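Local structure of YncI copper-binding domain-containing protein (Nocardia farcinica, 3ESM) at residues 48-57 with 69-80; 22-30 with 107-117. The protein is of unknown function but, as a YcnI-like (DUF1775) domain with an immunoglobulin-like fold cut from a membrane-anchored protein, may bind copper. The protein carries 2 engineered substitutions. All coordinates share one frame; numbering follows the deposited sequence. Where two conformers were deposited one is given.

Contact 1: 48-57 with 69-80. Engineered in segment 48-57: Met51 (natural residue Leu). With DMS (dimethyl sulfoxide), chain D.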
loop_
_atom_site.group_PDB
_atom_site.type_symbol
_atom_site.label_atom_id
_atom_site.label_comp_id
_atom_site.label_asym_id
_atom_site.label_seq_id
_atom_site.Cartn_x
_atom_site.Cartn_y
_atom_site.Cartn_z
ATOM N N THR A 48 -12.165 -12.955 -3.625
ATOM C CA THR A 48 -12.196 -12.607 -2.219
ATOM C C THR A 48 -13.592 -12.779 -1.658
ATOM O O THR A 48 -14.579 -12.918 -2.392
ATOM C CB THR A 48 -11.777 -11.138 -1.991
ATOM O OG1 THR A 48 -12.606 -10.271 -2.786
ATOM C CG2 THR A 48 -10.311 -10.946 -2.388
ATOM N N GLU A 49 -13.697 -12.795 -0.342
ATOM C CA GLU A 49 -15.031 -12.813 0.203
ATOM C C GLU A 49 -15.353 -11.483 0.825
ATOM O O GLU A 49 -14.458 -10.758 1.263
ATOM C CB GLU A 49 -15.232 -13.953 1.167
ATOM C CG GLU A 49 -14.293 -13.977 2.305
ATOM C CD GLU A 49 -14.454 -15.239 3.112
ATOM O OE1 GLU A 49 -14.517 -15.143 4.362
ATOM O OE2 GLU A 49 -14.524 -16.329 2.484
ATOM N N PRO A 50 -16.641 -11.156 0.851
ATOM C CA PRO A 50 -17.119 -9.850 1.269
ATOM C C PRO A 50 -16.615 -9.594 2.672
ATOM O O PRO A 50 -16.649 -10.483 3.521
ATOM C CB PRO A 50 -18.641 -10.017 1.245
ATOM C CG PRO A 50 -18.865 -11.151 0.277
ATOM C CD PRO A 50 -17.745 -12.085 0.559
ATOM N N MET A 51 -16.090 -8.396 2.879
ATOM C CA MET A 51 -15.485 -7.996 4.138
ATOM C C MET A 51 -16.054 -6.604 4.436
ATOM O O MET A 51 -15.546 -5.626 3.876
ATOM C CB MET A 51 -13.961 -7.924 3.881
ATOM C CG MET A 51 -13.046 -7.726 5.065
ATOM S SD MET A 51 -11.274 -7.979 4.623
ATOM C CE MET A 51 -10.536 -7.526 6.169
ATOM N N PRO A 52 -17.101 -6.494 5.281
ATOM C CA PRO A 52 -17.673 -5.178 5.515
ATOM C C PRO A 52 -16.608 -4.171 5.929
ATOM O O PRO A 52 -15.746 -4.477 6.788
ATOM C CB PRO A 52 -18.691 -5.426 6.650
ATOM C CG PRO A 52 -19.095 -6.853 6.411
ATOM C CD PRO A 52 -17.778 -7.536 6.082
ATOM N N GLY A 53 -16.671 -3.000 5.317
ATOM C CA GLY A 53 -15.737 -1.931 5.644
ATOM C C GLY A 53 -14.439 -1.983 4.874
ATOM O O GLY A 53 -13.592 -1.118 5.070
ATOM N N TRP A 54 -14.267 -2.985 4.013
ATOM C CA TRP A 54 -13.026 -3.088 3.195
ATOM C C TRP A 54 -13.394 -3.282 1.736
ATOM O O TRP A 54 -14.448 -3.895 1.425
ATOM C CB TRP A 54 -12.207 -4.311 3.625
ATOM C CG TRP A 54 -11.720 -4.227 5.038
ATOM C CD1 TRP A 54 -12.462 -4.414 6.195
ATOM C CD2 TRP A 54 -10.396 -3.906 5.460
ATOM N NE1 TRP A 54 -11.645 -4.246 7.309
ATOM C CE2 TRP A 54 -10.377 -3.956 6.889
ATOM C CE3 TRP A 54 -9.215 -3.651 4.781
ATOM C CZ2 TRP A 54 -9.223 -3.655 7.642
ATOM C CZ3 TRP A 54 -8.032 -3.381 5.554
ATOM C CH2 TRP A 54 -8.062 -3.397 6.960
ATOM N N THR A 55 -12.568 -2.762 0.839
ATOM C CA THR A 55 -12.753 -3.010 -0.575
ATOM C C THR A 55 -11.599 -3.856 -1.071
ATOM O O THR A 55 -10.476 -3.629 -0.678
ATOM C CB THR A 55 -12.838 -1.694 -1.357
ATOM O OG1 THR A 55 -14.059 -1.020 -0.934
ATOM C CG2 THR A 55 -12.895 -1.992 -2.849
ATOM N N ALA A 56 -11.881 -4.861 -1.893
ATOM C CA ALA A 56 -10.812 -5.706 -2.434
ATOM C C ALA A 56 -10.705 -5.551 -3.956
ATOM O O ALA A 56 -11.739 -5.404 -4.665
ATOM C CB ALA A 56 -11.018 -7.160 -2.062
ATOM N N ARG A 57 -9.468 -5.557 -4.453
ATOM C CA ARG A 57 -9.228 -5.602 -5.897
ATOM C C ARG A 57 -8.288 -6.774 -6.150
ATOM O O ARG A 57 -7.367 -7.016 -5.366
ATOM C CB ARG A 57 -8.585 -4.328 -6.482
ATOM C CG ARG A 57 -7.232 -3.973 -5.969
ATOM C CD ARG A 57 -6.762 -2.638 -6.621
ATOM N NE ARG A 57 -6.333 -2.805 -8.010
ATOM C CZ ARG A 57 -6.868 -2.199 -9.072
ATOM N NH1 ARG A 57 -7.897 -1.341 -8.955
ATOM N NH2 ARG A 57 -6.352 -2.453 -10.266
ATOM N N VAL A 69 -3.579 -9.298 -4.870
ATOM C CA VAL A 69 -4.910 -8.933 -4.345
ATOM C C VAL A 69 -4.647 -7.879 -3.302
ATOM O O VAL A 69 -3.645 -7.955 -2.562
ATOM C CB VAL A 69 -5.658 -10.141 -3.741
ATOM C CG1 VAL A 69 -4.773 -10.939 -2.750
ATOM C CG2 VAL A 69 -6.975 -9.691 -3.067
ATOM N N THR A 70 -5.514 -6.864 -3.251
ATOM C CA THR A 70 -5.312 -5.802 -2.259
ATOM C C THR A 70 -6.613 -5.544 -1.539
ATOM O O THR A 70 -7.674 -5.430 -2.192
ATOM C CB THR A 70 -4.874 -4.476 -2.900
ATOM O OG1 THR A 70 -3.628 -4.627 -3.578
ATOM C CG2 THR A 70 -4.761 -3.368 -1.823
ATOM N N TRP A 71 -6.575 -5.511 -0.210
ATOM C CA TRP A 71 -7.754 -5.100 0.588
ATOM C C TRP A 71 -7.449 -3.740 1.182
ATOM O O TRP A 71 -6.332 -3.511 1.666
ATOM C CB TRP A 71 -7.975 -6.072 1.745
ATOM C CG TRP A 71 -8.393 -7.431 1.366
ATOM C CD1 TRP A 71 -9.683 -7.885 1.273
ATOM C CD2 TRP A 71 -7.541 -8.555 1.096
ATOM N NE1 TRP A 71 -9.680 -9.224 0.941
ATOM C CE2 TRP A 71 -8.385 -9.661 0.821
ATOM C CE3 TRP A 71 -6.148 -8.724 1.040
ATOM C CZ2 TRP A 71 -7.886 -10.944 0.552
ATOM C CZ3 TRP A 71 -5.642 -9.991 0.757
ATOM C CH2 TRP A 71 -6.508 -11.084 0.496
ATOM N N THR A 72 -8.428 -2.840 1.182
ATOM C CA THR A 72 -8.198 -1.468 1.632
ATOM C C THR A 72 -9.354 -1.082 2.506
ATOM O O THR A 72 -10.509 -1.292 2.122
ATOM C CB THR A 72 -8.173 -0.485 0.456
ATOM O OG1 THR A 72 -7.165 -0.897 -0.485
ATOM C CG2 THR A 72 -7.838 0.934 0.981
ATOM N N ALA A 73 -9.047 -0.513 3.674
ATOM C CA ALA A 73 -10.106 -0.093 4.606
ATOM C C ALA A 73 -10.848 1.115 4.033
ATOM O O ALA A 73 -10.219 2.077 3.576
ATOM C CB ALA A 73 -9.446 0.254 5.949
ATOM N N ASP A 74 -12.183 0.998 3.915
ATOM C CA ASP A 74 -13.006 2.133 3.504
ATOM C C ASP A 74 -12.833 3.352 4.402
ATOM O O ASP A 74 -12.578 3.241 5.577
ATOM C CB ASP A 74 -14.488 1.758 3.527
ATOM C CG ASP A 74 -14.805 0.612 2.607
ATOM O OD1 ASP A 74 -14.011 0.353 1.693
ATOM O OD2 ASP A 74 -15.850 -0.042 2.837
ATOM N N PRO A 75 -13.077 4.535 3.838
ATOM C CA PRO A 75 -13.048 5.790 4.618
ATOM C C PRO A 75 -13.988 5.679 5.829
ATOM O O PRO A 75 -15.132 5.199 5.696
ATOM C CB PRO A 75 -13.557 6.817 3.598
ATOM C CG PRO A 75 -13.080 6.283 2.303
ATOM C CD PRO A 75 -13.308 4.771 2.419
ATOM N N GLY A 76 -13.550 6.122 6.995
ATOM C CA GLY A 76 -14.354 5.963 8.208
ATOM C C GLY A 76 -14.045 4.718 9.005
ATOM O O GLY A 76 -14.248 4.703 10.223
ATOM N N ASN A 77 -13.605 3.659 8.317
ATOM C CA ASN A 77 -13.142 2.459 9.000
ATOM C C ASN A 77 -11.738 2.727 9.506
ATOM O O ASN A 77 -10.856 2.988 8.682
ATOM C CB ASN A 77 -13.156 1.301 7.993
ATOM C CG ASN A 77 -12.698 -0.005 8.597
ATOM O OD1 ASN A 77 -12.267 -0.052 9.753
ATOM N ND2 ASN A 77 -12.782 -1.083 7.816
ATOM N N PRO A 78 -11.522 2.681 10.827
ATOM C CA PRO A 78 -10.216 3.035 11.390
ATOM C C PRO A 78 -9.138 1.965 11.124
ATOM O O PRO A 78 -7.979 2.177 11.514
ATOM C CB PRO A 78 -10.498 3.087 12.895
ATOM C CG PRO A 78 -11.615 2.143 13.095
ATOM C CD PRO A 78 -12.486 2.335 11.894
ATOM N N GLY A 79 -9.507 0.838 10.523
ATOM C CA GLY A 79 -8.557 -0.255 10.263
ATOM C C GLY A 79 -8.259 -1.106 11.490
ATOM O O GLY A 79 -8.930 -0.982 12.528
ATOM N N VAL A 80 -7.287 -2.008 11.381
ATOM C CA VAL A 80 -7.052 -2.992 12.429
ATOM C C VAL A 80 -6.218 -2.380 13.534
ATOM O O VAL A 80 -5.095 -1.912 13.307
ATOM C CB VAL A 80 -6.338 -4.228 11.854
ATOM C CG1 VAL A 80 -6.204 -5.341 12.934
ATOM C CG2 VAL A 80 -7.052 -4.710 10.588
HETATM S S DMS D . -10.101 7.531 8.547
HETATM O O DMS D . -11.137 7.464 7.133
HETATM C C1 DMS D . -10.386 9.060 9.484
HETATM C C2 DMS D . -10.772 6.303 9.699
HETATM O O HOH W 1 -12.834 -8.873 0.724
HETATM O O HOH W 2 -11.754 -11.397 1.114
HETATM O O HOH W 3 -16.831 -1.956 1.056
HETATM O O HOH W 4 -8.347 -2.263 -2.513
#

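Contact 2: 22-30 with 107-117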
loop_
_atom_site.group_PDB
_atom_site.type_symbol
_atom_site.label_atom_id
_atom_site.label_comp_id
_atom_site.label_asym_id
_atom_site.label_seq_id
_atom_site.Cartn_x
_atom_site.Cartn_y
_atom_site.Cartn_z
ATOM N N PHE A 22 -5.123 -15.150 5.323
ATOM C CA PHE A 22 -3.925 -14.436 5.800
ATOM C C PHE A 22 -4.290 -13.734 7.087
ATOM O O PHE A 22 -5.197 -12.907 7.095
ATOM C CB PHE A 22 -3.436 -13.420 4.760
ATOM C CG PHE A 22 -2.976 -14.064 3.498
ATOM C CD1 PHE A 22 -1.707 -14.621 3.420
ATOM C CD2 PHE A 22 -3.818 -14.147 2.405
ATOM C CE1 PHE A 22 -1.286 -15.251 2.256
ATOM C CE2 PHE A 22 -3.408 -14.785 1.221
ATOM C CZ PHE A 22 -2.152 -15.349 1.157
ATOM N N ARG A 23 -3.621 -14.094 8.184
ATOM C CA ARG A 23 -3.920 -13.464 9.463
ATOM C C ARG A 23 -2.794 -12.497 9.736
ATOM O O ARG A 23 -1.630 -12.895 9.823
ATOM C CB ARG A 23 -4.021 -14.502 10.577
ATOM C CG ARG A 23 -4.504 -13.919 11.889
ATOM C CD ARG A 23 -4.772 -15.021 12.916
ATOM N NE ARG A 23 -5.487 -14.480 14.059
ATOM C CZ ARG A 23 -4.956 -14.339 15.263
ATOM N NH1 ARG A 23 -3.707 -14.727 15.475
ATOM N NH2 ARG A 23 -5.681 -13.824 16.256
ATOM N N VAL A 24 -3.155 -11.223 9.863
ATOM C CA VAL A 24 -2.193 -10.139 9.933
ATOM C C VAL A 24 -2.217 -9.406 11.269
ATOM O O VAL A 24 -3.274 -8.897 11.672
ATOM C CB VAL A 24 -2.547 -9.108 8.862
ATOM C CG1 VAL A 24 -1.577 -7.898 8.904
ATOM C CG2 VAL A 24 -2.586 -9.809 7.473
ATOM N N PRO A 25 -1.059 -9.321 11.945
ATOM C CA PRO A 25 -1.014 -8.630 13.237
ATOM C C PRO A 25 -0.734 -7.162 13.053
ATOM O O PRO A 25 0.076 -6.813 12.225
ATOM C CB PRO A 25 0.222 -9.226 13.895
ATOM C CG PRO A 25 1.172 -9.462 12.711
ATOM C CD PRO A 25 0.244 -9.933 11.602
ATOM N N THR A 26 -1.359 -6.306 13.865
ATOM C CA THR A 26 -0.989 -4.904 13.872
ATOM C C THR A 26 0.141 -4.693 14.868
ATOM O O THR A 26 -0.072 -4.740 16.074
ATOM C CB THR A 26 -2.231 -4.020 14.173
ATOM O OG1 THR A 26 -3.132 -4.125 13.061
ATOM C CG2 THR A 26 -1.840 -2.564 14.315
ATOM N N GLU A 27 1.349 -4.501 14.345
ATOM C CA GLU A 27 2.561 -4.426 15.176
ATOM C C GLU A 27 3.020 -2.997 15.375
ATOM O O GLU A 27 4.143 -2.621 15.039
ATOM C CB GLU A 27 3.648 -5.334 14.589
ATOM C CG GLU A 27 3.215 -6.781 14.787
ATOM C CD GLU A 27 4.192 -7.843 14.294
ATOM O OE1 GLU A 27 3.945 -9.020 14.649
ATOM O OE2 GLU A 27 5.187 -7.534 13.585
ATOM N N SER A 28 2.113 -2.201 15.912
ATOM C CA SER A 28 2.399 -0.849 16.295
ATOM C C SER A 28 1.642 -0.632 17.580
ATOM O O SER A 28 0.610 -1.266 17.824
ATOM C CB SER A 28 1.880 0.143 15.249
ATOM O OG SER A 28 1.958 1.461 15.748
ATOM N N GLU A 29 2.129 0.283 18.402
ATOM C CA GLU A 29 1.347 0.650 19.581
ATOM C C GLU A 29 0.342 1.769 19.313
ATOM O O GLU A 29 -0.541 2.019 20.136
ATOM C CB GLU A 29 2.271 1.014 20.733
ATOM C CG GLU A 29 3.038 -0.199 21.207
ATOM C CD GLU A 29 3.799 0.084 22.472
ATOM O OE1 GLU A 29 4.084 1.278 22.726
ATOM O OE2 GLU A 29 4.092 -0.886 23.209
ATOM N N THR A 30 0.461 2.431 18.166
ATOM C CA THR A 30 -0.394 3.560 17.871
ATOM C C THR A 30 -1.089 3.511 16.508
ATOM O O THR A 30 -2.211 3.999 16.362
ATOM C CB THR A 30 0.405 4.849 17.920
ATOM O OG1 THR A 30 1.619 4.676 17.161
ATOM C CG2 THR A 30 0.740 5.171 19.384
ATOM N N GLN A 107 2.071 -4.500 3.996
ATOM C CA GLN A 107 1.047 -4.095 4.988
ATOM C C GLN A 107 1.141 -2.600 5.228
ATOM O O GLN A 107 2.170 -2.115 5.682
ATOM C CB GLN A 107 1.326 -4.836 6.308
ATOM C CG GLN A 107 0.344 -4.550 7.451
ATOM C CD GLN A 107 0.812 -5.222 8.758
ATOM O OE1 GLN A 107 1.849 -5.887 8.757
ATOM N NE2 GLN A 107 0.047 -5.071 9.844
ATOM N N THR A 108 0.056 -1.858 4.980
ATOM C CA THR A 108 0.082 -0.427 5.151
ATOM C C THR A 108 -0.523 -0.048 6.488
ATOM O O THR A 108 -1.602 -0.576 6.847
ATOM C CB THR A 108 -0.758 0.268 4.039
ATOM O OG1 THR A 108 -0.175 0.023 2.738
ATOM C CG2 THR A 108 -0.833 1.756 4.292
ATOM N N TYR A 109 0.136 0.896 7.179
ATOM C CA TYR A 109 -0.358 1.435 8.452
ATOM C C TYR A 109 -0.875 2.840 8.302
ATOM O O TYR A 109 -0.478 3.554 7.379
ATOM C CB TYR A 109 0.766 1.459 9.469
ATOM C CG TYR A 109 1.054 0.101 10.064
ATOM C CD1 TYR A 109 0.553 -0.237 11.313
ATOM C CD2 TYR A 109 1.860 -0.820 9.401
ATOM C CE1 TYR A 109 0.837 -1.436 11.888
ATOM C CE2 TYR A 109 2.170 -2.037 9.991
ATOM C CZ TYR A 109 1.647 -2.335 11.238
ATOM O OH TYR A 109 1.909 -3.542 11.867
ATOM N N SER A 110 -1.770 3.221 9.214
ATOM C CA SER A 110 -2.389 4.532 9.173
ATOM C C SER A 110 -1.419 5.701 9.225
ATOM O O SER A 110 -1.778 6.826 8.820
ATOM C CB SER A 110 -3.355 4.640 10.329
ATOM O OG SER A 110 -2.693 4.377 11.553
ATOM N N ASP A 111 -0.233 5.477 9.778
ATOM C CA ASP A 111 0.778 6.559 9.869
ATOM C C ASP A 111 1.640 6.705 8.614
ATOM O O ASP A 111 2.622 7.490 8.591
ATOM C CB ASP A 111 1.681 6.365 11.101
ATOM C CG ASP A 111 2.494 5.096 11.042
ATOM O OD1 ASP A 111 2.484 4.411 9.992
ATOM O OD2 ASP A 111 3.137 4.760 12.086
ATOM N N GLY A 112 1.295 5.954 7.568
ATOM C CA GLY A 112 1.995 6.064 6.303
ATOM C C GLY A 112 3.061 5.002 6.064
ATOM O O GLY A 112 3.528 4.855 4.938
ATOM N N ARG A 113 3.478 4.302 7.112
ATOM C CA ARG A 113 4.485 3.241 6.963
ATOM C C ARG A 113 3.914 2.017 6.232
ATOM O O ARG A 113 2.737 1.713 6.360
ATOM C CB ARG A 113 5.025 2.809 8.339
ATOM C CG ARG A 113 5.700 3.949 9.112
ATOM C CD ARG A 113 6.307 3.424 10.458
ATOM N NE ARG A 113 5.279 3.074 11.449
ATOM C CZ ARG A 113 4.886 1.829 11.745
ATOM N NH1 ARG A 113 5.435 0.768 11.151
ATOM N NH2 ARG A 113 3.937 1.637 12.651
ATOM N N VAL A 114 4.769 1.321 5.488
ATOM C CA VAL A 114 4.373 0.069 4.848
ATOM C C VAL A 114 5.420 -0.951 5.234
ATOM O O VAL A 114 6.641 -0.687 5.029
ATOM C CB VAL A 114 4.266 0.196 3.314
ATOM C CG1 VAL A 114 3.955 -1.174 2.689
ATOM C CG2 VAL A 114 3.185 1.235 2.907
ATOM N N VAL A 115 4.964 -2.064 5.798
ATOM C CA VAL A 115 5.838 -3.161 6.201
ATOM C C VAL A 115 5.847 -4.262 5.163
ATOM O O VAL A 115 4.789 -4.769 4.768
ATOM C CB VAL A 115 5.448 -3.724 7.554
ATOM C CG1 VAL A 115 6.333 -4.913 7.893
ATOM C CG2 VAL A 115 5.538 -2.641 8.623
ATOM N N ALA A 116 7.058 -4.631 4.718
ATOM C CA ALA A 116 7.232 -5.679 3.701
ATOM C C ALA A 116 7.367 -7.033 4.366
ATOM O O ALA A 116 8.215 -7.200 5.263
ATOM C CB ALA A 116 8.472 -5.394 2.863
ATOM N N TRP A 117 6.563 -7.992 3.935
ATOM C CA TRP A 117 6.648 -9.369 4.426
ATOM C C TRP A 117 7.127 -10.183 3.241
ATOM O O TRP A 117 6.345 -10.869 2.566
ATOM C CB TRP A 117 5.304 -9.882 4.940
ATOM C CG TRP A 117 4.768 -9.133 6.119
ATOM C CD1 TRP A 117 3.947 -8.034 6.109
ATOM C CD2 TRP A 117 5.003 -9.442 7.493
ATOM N NE1 TRP A 117 3.662 -7.647 7.402
ATOM C CE2 TRP A 117 4.292 -8.501 8.270
ATOM C CE3 TRP A 117 5.733 -10.441 8.142
ATOM C CZ2 TRP A 117 4.301 -8.532 9.679
ATOM C CZ3 TRP A 117 5.759 -10.471 9.528
ATOM C CH2 TRP A 117 5.039 -9.530 10.285
HETATM O O HOH W 5 5.014 -1.359 12.293
HETATM O O HOH W 6 2.417 6.047 14.396
#

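Contact 1: 48-57 with 69-80
Trp54 lays its indole across Ala73, whose CB sits over the six-membered ring, 3.9 Å from its centroid and only 11° off the normal. Asn77 ND2 sits over the rim of the same face, near NE1 of Trp54, with the amide turned nearly at a right angle to the ring (87°). In one of its two conformers the extended chain of Met51, an engineered residue, with CG anti to the backbone N (chi1 -171°), brings SD obliquely to the Trp71 ring, 3.7 Å from CD1 of Trp71. This is one end of an antiparallel beta hairpin, strands 54-60 and 66-73 of the immunoglobulin-like fold: Thr55 with Thr72 and Arg57 with Thr70 form the hydrogen-bonded pairs. Beyond the paired strands, O of Gly53 is gripped from opposite faces of its plane, by Asp74 N at 2.8 Å and by Asn77 ND2 at 2.9 Å. OD1 of the Asn77 side chain also accepts from Gly79 N, an Asx turn that fixes the amide's rotation. On the hairpin's other face, Thr55 OG1 donates to the syn side of Asp74 OD1 at 3.0 Å. Arg57 pairs with Asp59 and also reaches the Asn77 carbonyl of the second subunit.

Contact 2: 22-30 with 107-117
Strands 22-25 and 107-109 run at 34° to one another with their axes 9.9 Å apart, too far for backbone pairing, so side chains span the gap. Gln107 is the main bridge: its side chain swings away from its own N (chi1 -179°) and stays extended, which carries the amide across to the end of strand 22-25, where NE2 donates to Pro25 O at 3.0 Å from above the carbonyl plane. CG1 of Val24 rests against that amide, 3.4 Å from NE2 of Gln107. Trp117 NE1, in turn, donates to Gln107 OE1 at 2.9 Å, almost in the indole plane, so both ends of the amide are held and its flip state is set.

Tyr109 works next to it. Its hydroxyl takes the backbone N-H of Glu27, with N to OH at 2.7 Å and N near the ring plane, while CG2 of Thr26 and CB of Ser28 approach the ring obliquely around CE1. Farther out, the guanidinium of Arg113 meets CB of Ser28 edge-on, 3.6 Å from NH2 of Arg113. A salt bridge from Arg113 NE to Asp111 OD2 (2.8 Å) steadies that group. The type I turn 109-112 and the Asx turn at Asp111 shape this end of the 107-117 hairpin.

The contact thus spans the two sheets of the immunoglobulin-like sandwich: strand 18-25 pairs with 85-93 in one, strand 100-109 with 33-43 in the other. Thr33, at the start of strand 33-43, bonds to both Gln107 NE2 and Thr26 OG1, and Met36 of that strand packs on Val24 and Gln107.

Both contacts reach the six-stranded sheet, but contact 1 is mainly a partly buried hairpin of that sheet, whose tryptophans and Thr48 also reach the four-stranded sheet, whereas contact 2 is more buried and ties the two sheets together. Their chemistry follows: paired backbones and a tryptophan face carry 48-57 with 69-80, while side-chain amide and hydroxyl groups seize backbone polar atoms in 22-30 with 107-117, where no strand pairing crosses. They meet where Val80 O approaches Thr26 OG1 at 3.0 Å, probably a hydrogen bond. Strand 33-43 lies between them, pairing with both 66-73 and 100-109. Each also touches the second subunit, contact 1 through Arg57 and Asn77, contact 2 through Ser110.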